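Side-chain contacts in lipoprotein (Colwellia psychrerythraea, PDB 3O0Y), which is of unknown function but is a putative bacterial lipoprotein whose family is grouped with the metallopeptidases of the MA clan: residues S285-Y288 and Q289-K293; A541-E544 and R545-W549; G555-L558 and G559-K562. All coordinates share one frame; numbering follows the deposited sequence.

Contact 1 (S285-Y288 and Q289-K293); sequences SVYY and QDAIK
Tyr288 and Ile292 make the main apolar contact here, one helical turn apart. With CG anti to the backbone N (chi1 -171°), the Tyr288 ring projects mainly outward from the helix, while CG1 of Ile292 stays beside the Ile292 N. This brings CG1 over one face of the ring as a CH-pi contact, 4.2 Å from the centroid and 13° off the normal. From CG1 the chain runs back toward the N-terminal end of the helix, and Ile292 CD1 rests 3.7 Å from Tyr288 CE2. The methyl of Ala291 is shared more loosely between the two tyrosines: its CB lies 4.3 Å from Tyr287 CE2 and 4.5 Å from Tyr288 CD1.

These are the i to i+3 and i to i+4 neighbours of a regular alpha helix, 284-296, and the backbone supplies its usual ladder. Ser285, Val286, Tyr287 and Tyr288 each offer a carbonyl to the amide four residues on; the closing bond, Ile292 N to Tyr288 O, measures 2.8 Å. The buried face of the helix turns its aromatics inward: the Tyr288 hydroxyl is bonded to Asp511, its ring meets that of His515, and the Tyr287 ring meets Trp193.

Polar contacts gather on another side, round Asp290. Its OD2 accepts a hydrogen bond from a water at 2.7 Å, and the same water makes a weak, 3.5 Å bond to Tyr287 O, a carbonyl that already receives Ala291 N at 2.9 Å. The water also stands over one face of the Tyr287 ring, offset toward the rim. The other carboxylate oxygen, OD1, forms a salt bridge with Arg114 and takes a hydrogen bond from Gln294, so that both ends of the carboxylate have partners and its rotation is restrained.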
# COMPACT_ATOMS: atom_id res chain seq x y z
N SER A 285 15.24 10.42 14.71
CA SER A 285 14.19 11.44 14.85
C SER A 285 14.06 12.32 13.63
O SER A 285 12.96 12.72 13.19
CB SER A 285 14.40 12.32 16.06
OG SER A 285 15.41 13.30 15.80
N VAL A 286 15.21 12.58 13.02
CA VAL A 286 15.21 13.29 11.77
C VAL A 286 14.61 12.43 10.67
O VAL A 286 13.86 12.94 9.83
CB VAL A 286 16.68 13.74 11.46
CG1 VAL A 286 16.75 14.27 10.04
CG2 VAL A 286 17.09 14.77 12.53
N TYR A 287 14.92 11.16 10.64
CA TYR A 287 14.28 10.25 9.71
C TYR A 287 12.74 10.27 9.82
O TYR A 287 12.04 10.37 8.80
CB TYR A 287 14.77 8.85 9.94
CG TYR A 287 14.13 7.83 9.02
CD1 TYR A 287 14.70 7.49 7.82
CD2 TYR A 287 12.89 7.33 9.30
CE1 TYR A 287 14.07 6.57 6.97
CE2 TYR A 287 12.23 6.49 8.46
CZ TYR A 287 12.81 6.11 7.28
OH TYR A 287 12.16 5.22 6.43
N TYR A 288 12.27 10.22 11.07
CA TYR A 288 10.83 10.17 11.32
C TYR A 288 10.17 11.45 10.88
O TYR A 288 9.08 11.40 10.26
CB TYR A 288 10.55 9.86 12.80
CG TYR A 288 9.07 9.59 13.05
CD1 TYR A 288 8.41 8.57 12.37
CD2 TYR A 288 8.36 10.32 14.02
CE1 TYR A 288 7.05 8.32 12.60
CE2 TYR A 288 7.03 10.03 14.27
CZ TYR A 288 6.40 9.08 13.56
OH TYR A 288 5.06 8.82 13.83
N GLN A 289 10.80 12.60 11.12
CA GLN A 289 10.21 13.86 10.65
C GLN A 289 10.06 13.88 9.09
O GLN A 289 9.03 14.32 8.52
CB GLN A 289 10.95 15.11 11.18
CG GLN A 289 10.12 16.42 11.00
CD GLN A 289 8.81 16.43 11.86
OE1 GLN A 289 7.63 16.67 11.38
NE2 GLN A 289 9.01 16.18 13.14
N ASP A 290 11.02 13.33 8.41
CA ASP A 290 10.92 13.11 6.96
C ASP A 290 9.82 12.14 6.56
O ASP A 290 9.07 12.41 5.63
CB ASP A 290 12.27 12.65 6.37
CG ASP A 290 12.19 12.43 4.85
OD1 ASP A 290 12.03 13.45 4.08
OD2 ASP A 290 12.11 11.24 4.45
N ALA A 291 9.67 11.06 7.33
CA ALA A 291 8.57 10.12 7.09
C ALA A 291 7.23 10.78 7.26
O ALA A 291 6.30 10.53 6.46
CB ALA A 291 8.70 8.90 7.93
N ILE A 292 7.09 11.64 8.24
CA ILE A 292 5.84 12.38 8.43
C ILE A 292 5.55 13.25 7.23
O ILE A 292 4.39 13.32 6.77
CB ILE A 292 5.92 13.24 9.76
CG1 ILE A 292 5.94 12.34 10.95
CG2 ILE A 292 4.73 14.25 9.89
CD1 ILE A 292 6.15 13.09 12.30
N LYS A 293 6.59 13.93 6.72
CA LYS A 293 6.40 14.73 5.48
C LYS A 293 6.00 13.85 4.26
O LYS A 293 5.02 14.15 3.53
CB LYS A 293 7.65 15.53 5.19
CG LYS A 293 7.37 16.35 3.90
CD LYS A 293 8.13 17.62 3.65
CE LYS A 293 7.39 18.41 2.50
NZ LYS A 293 5.94 18.87 2.77
O HOH W 1 11.67 8.86 5.72

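Contact 2 (A541-E544 and R545-W549); sequences AEIE and RYMAW. With SO4 (sulfate ion), chain D.
Glu542, Arg545 and Tyr546 meet on the last turns of helix 536-548, on a side that faces a bound sulfate, probably from the crystallisation liquor. The Tyr546 ring stays beside its own backbone N (chi1 -55°) and folds back along the helix, setting one face over Glu542 O, which lies 3.1 Å above the ring plane near its centre. The ring's far end brings Tyr546 OH to 2.7 Å from Glu542 OE1 in a weak hydrogen bond; Arg507, on helix 491-515, holds both groups more firmly. In this i to i+4 pairing, a phenylalanine in place of Tyr546 would probably leave Arg507 NE without its hydroxyl partner and Glu542 OE1 less firmly fixed.

Arg545 extends past the acid toward the anion. Its link to Glu542 is a long salt bridge of charges alone, with OE1 over a guanidinium face 3.8 Å from NH2, and a water ties Glu542 OE2 to Arg545 NH2. At the guanidinium edge, NH2 donates to sulfate O4 at 2.7 Å and NH1 adds a weak bond at 3.2 Å to the same O4. Arg504, Arg507 and Tyr556 bind the sulfate too.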
# COMPACT_ATOMS: atom_id res chain seq x y z
N ALA A 541 0.35 -8.03 14.60
CA ALA A 541 0.85 -7.81 13.24
C ALA A 541 0.85 -6.33 12.84
O ALA A 541 1.77 -5.88 12.15
CB ALA A 541 0.06 -8.65 12.24
N GLU A 542 -0.17 -5.58 13.26
CA GLU A 542 -0.21 -4.17 12.98
C GLU A 542 0.93 -3.41 13.64
O GLU A 542 1.64 -2.60 13.00
CB GLU A 542 -1.54 -3.58 13.43
CG GLU A 542 -2.73 -4.10 12.70
CD GLU A 542 -2.86 -3.56 11.32
OE1 GLU A 542 -2.54 -2.36 11.05
OE2 GLU A 542 -3.26 -4.38 10.50
N ILE A 543 1.09 -3.61 14.94
CA ILE A 543 2.17 -2.88 15.65
C ILE A 543 3.55 -3.22 15.03
O ILE A 543 4.35 -2.33 14.76
CB ILE A 543 2.16 -3.20 17.19
CG1 ILE A 543 0.88 -2.67 17.82
CG2 ILE A 543 3.52 -2.66 17.88
CD1 ILE A 543 0.47 -1.22 17.47
N GLU A 544 3.80 -4.48 14.67
CA GLU A 544 5.06 -4.83 14.02
C GLU A 544 5.22 -4.22 12.61
O GLU A 544 6.29 -3.86 12.19
CB GLU A 544 5.32 -6.34 14.02
CG GLU A 544 5.41 -6.86 15.53
CD GLU A 544 5.67 -8.33 15.70
OE1 GLU A 544 5.92 -9.01 14.68
OE2 GLU A 544 5.75 -8.78 16.87
N ARG A 545 4.12 -4.10 11.89
CA ARG A 545 4.08 -3.38 10.63
C ARG A 545 4.52 -1.92 10.87
O ARG A 545 5.35 -1.40 10.12
CB ARG A 545 2.65 -3.41 10.04
CG ARG A 545 2.34 -2.33 9.05
CD ARG A 545 0.88 -2.43 8.59
NE ARG A 545 0.43 -1.20 7.99
CZ ARG A 545 -0.75 -1.09 7.40
NH1 ARG A 545 -1.11 0.07 6.91
NH2 ARG A 545 -1.56 -2.14 7.36
N TYR A 546 3.96 -1.27 11.87
CA TYR A 546 4.22 0.19 12.11
C TYR A 546 5.68 0.38 12.42
O TYR A 546 6.33 1.38 12.03
CB TYR A 546 3.36 0.79 13.20
CG TYR A 546 1.86 0.58 12.97
CD1 TYR A 546 1.33 0.37 11.73
CD2 TYR A 546 1.03 0.51 14.05
CE1 TYR A 546 -0.04 0.13 11.60
CE2 TYR A 546 -0.34 0.26 13.91
CZ TYR A 546 -0.84 0.05 12.72
OH TYR A 546 -2.23 -0.23 12.66
N MET A 547 6.22 -0.60 13.12
CA MET A 547 7.66 -0.58 13.51
C MET A 547 8.56 -0.65 12.25
O MET A 547 9.57 -0.00 12.20
CB MET A 547 8.01 -1.72 14.46
CG MET A 547 7.45 -1.62 15.90
SD MET A 547 7.50 -3.17 16.92
CE MET A 547 9.30 -3.55 16.73
N ALA A 548 8.15 -1.40 11.23
CA ALA A 548 8.91 -1.57 9.96
C ALA A 548 8.67 -0.43 9.00
O ALA A 548 9.50 -0.20 8.12
CB ALA A 548 8.50 -2.91 9.26
N TRP A 549 7.50 0.21 9.09
CA TRP A 549 7.05 1.29 8.18
C TRP A 549 6.74 2.60 8.88
O TRP A 549 5.64 3.10 8.84
CB TRP A 549 5.77 0.87 7.43
CG TRP A 549 5.87 -0.25 6.51
CD1 TRP A 549 7.00 -0.83 6.00
CD2 TRP A 549 4.77 -0.91 5.86
NE1 TRP A 549 6.67 -1.84 5.13
CE2 TRP A 549 5.31 -1.91 5.04
CE3 TRP A 549 3.39 -0.77 5.93
CZ2 TRP A 549 4.50 -2.75 4.29
CZ3 TRP A 549 2.59 -1.62 5.22
CH2 TRP A 549 3.14 -2.58 4.37
S SO4 D . -4.99 -0.84 5.56
O1 SO4 D . -5.87 0.14 6.25
O2 SO4 D . -5.81 -1.85 4.98
O3 SO4 D . -4.25 -0.24 4.43
O4 SO4 D . -3.94 -1.29 6.44
O HOH W 2 -1.78 -4.79 8.41

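Contact 3 (G555-L558 and G559-K562); sequences GYKL and GMLK. With SO4 (sulfate ion), chain D.
Gly559 N donates to Gly555 O at 2.9 Å in the first turn of helix 555-574. Met560, Leu561 and Lys562 continue the alpha-helical i to i+4 ladder, their amides bonding to the carbonyls of Tyr556, Lys557 and Leu558. The first bond thus joins two glycines, and a beta carbon built on Gly559 would come 2.8 Å from Gly555 O.

The side chains leave this ladder in different directions. Lys557 and Met560 run side by side and point the same way. A bend at chi2 (-78°) turns the lysine along the helix, laying its NZ 3.5 Å and its CE 3.8 Å from Met560 SD. The sulfur is a neighbour for the ammonium rather than its charge partner: NZ forms salt bridges with Glu501 and Glu312, from helices 491-515 and 302-326, and two carboxylates beside a buried lysine would probably more than offset its charge and favour the protonated form. Leu561 packs back on the carbonyl of the same lysine, CG lying 3.2 Å and CD1 3.4 Å from Lys557 O, beside the hydrogen bond that this oxygen receives.

Tyr556 points from the helix start toward the sulfate, its ring in a cation-pi contact with Arg507. Its hydroxyl takes a hydrogen bond from Gln552 NE2 and gives one to the anion: Tyr556 OH lies 2.7 Å from sulfate O3, while O1 of the same ion sits 3.3 Å from Tyr556 CE1.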
# COMPACT_ATOMS: atom_id res chain seq x y z
N GLY A 555 -1.00 8.35 7.21
CA GLY A 555 -1.64 8.88 6.02
C GLY A 555 -3.12 8.84 6.04
O GLY A 555 -3.83 9.73 5.48
N TYR A 556 -3.61 7.80 6.69
CA TYR A 556 -5.04 7.45 6.64
C TYR A 556 -5.84 8.61 7.26
O TYR A 556 -6.69 9.23 6.60
CB TYR A 556 -5.33 6.16 7.45
CG TYR A 556 -4.65 4.96 6.90
CD1 TYR A 556 -5.33 4.10 6.03
CD2 TYR A 556 -3.30 4.70 7.15
CE1 TYR A 556 -4.69 3.09 5.44
CE2 TYR A 556 -2.67 3.64 6.57
CZ TYR A 556 -3.33 2.87 5.67
OH TYR A 556 -2.70 1.81 5.08
N LYS A 557 -5.62 8.88 8.54
CA LYS A 557 -6.37 9.95 9.18
C LYS A 557 -5.90 11.34 8.72
O LYS A 557 -6.71 12.24 8.65
CB LYS A 557 -6.39 9.83 10.70
CG LYS A 557 -7.60 9.13 11.19
CD LYS A 557 -8.76 10.14 11.13
CE LYS A 557 -10.10 9.53 11.35
NZ LYS A 557 -11.24 10.60 11.39
N LEU A 558 -4.60 11.60 8.60
CA LEU A 558 -4.21 12.98 8.24
C LEU A 558 -4.79 13.36 6.85
O LEU A 558 -5.27 14.47 6.63
CB LEU A 558 -2.70 13.14 8.30
CG LEU A 558 -2.13 13.02 9.69
CD1 LEU A 558 -0.59 13.16 9.64
CD2 LEU A 558 -2.80 13.97 10.67
N GLY A 559 -4.80 12.40 5.91
CA GLY A 559 -5.32 12.67 4.63
C GLY A 559 -6.84 12.84 4.70
O GLY A 559 -7.38 13.74 4.05
N MET A 560 -7.55 11.98 5.43
CA MET A 560 -8.98 12.07 5.56
C MET A 560 -9.40 13.43 6.17
O MET A 560 -10.33 14.09 5.65
CB MET A 560 -9.56 10.87 6.33
CG MET A 560 -11.09 10.86 6.38
SD MET A 560 -11.76 10.00 7.97
CE MET A 560 -13.55 9.95 7.57
N LEU A 561 -8.68 13.84 7.22
CA LEU A 561 -9.00 15.10 7.90
C LEU A 561 -8.83 16.28 6.96
O LEU A 561 -9.62 17.21 6.98
CB LEU A 561 -8.12 15.22 9.14
CG LEU A 561 -8.54 14.31 10.28
CD1 LEU A 561 -7.41 14.27 11.33
CD2 LEU A 561 -9.84 14.76 10.99
N LYS A 562 -7.83 16.22 6.10
CA LYS A 562 -7.55 17.33 5.18
C LYS A 562 -8.60 17.38 4.10
O LYS A 562 -9.07 18.46 3.80
CB LYS A 562 -6.18 17.20 4.55
CG LYS A 562 -5.79 18.36 3.62
CD LYS A 562 -5.86 19.71 4.33
CE LYS A 562 -5.46 20.88 3.37
NZ LYS A 562 -5.46 22.22 4.00
S SO4 D . -4.99 -0.84 5.56
O1 SO4 D . -5.87 0.14 6.25
O2 SO4 D . -5.81 -1.85 4.98
O3 SO4 D . -4.25 -0.24 4.43
O4 SO4 D . -3.94 -1.29 6.44

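All three contacts are turns of single helices, and each sends side chains to helix 491-515. Contact 3 is the most buried and carries its charge inward, as a lysine between two glutamates. Contacts 1 and 2 are partly buried; the centre of contact 1 lies farthest from the centre of the chain, about 19 Å, and this contact pairs an aromatic inner face with a hydrated carboxylate. Contacts 2 and 3 belong to consecutive helices and converge on one sulfate, where Arg545 NH1 comes 3.0 Å from Tyr556 OH. Contact 1 does not touch either, yet His515 joins it indirectly to contact 2, meeting the Tyr288 ring and bonding to Tyr546 O. Helix 302-326 packs against contacts 1 and 3.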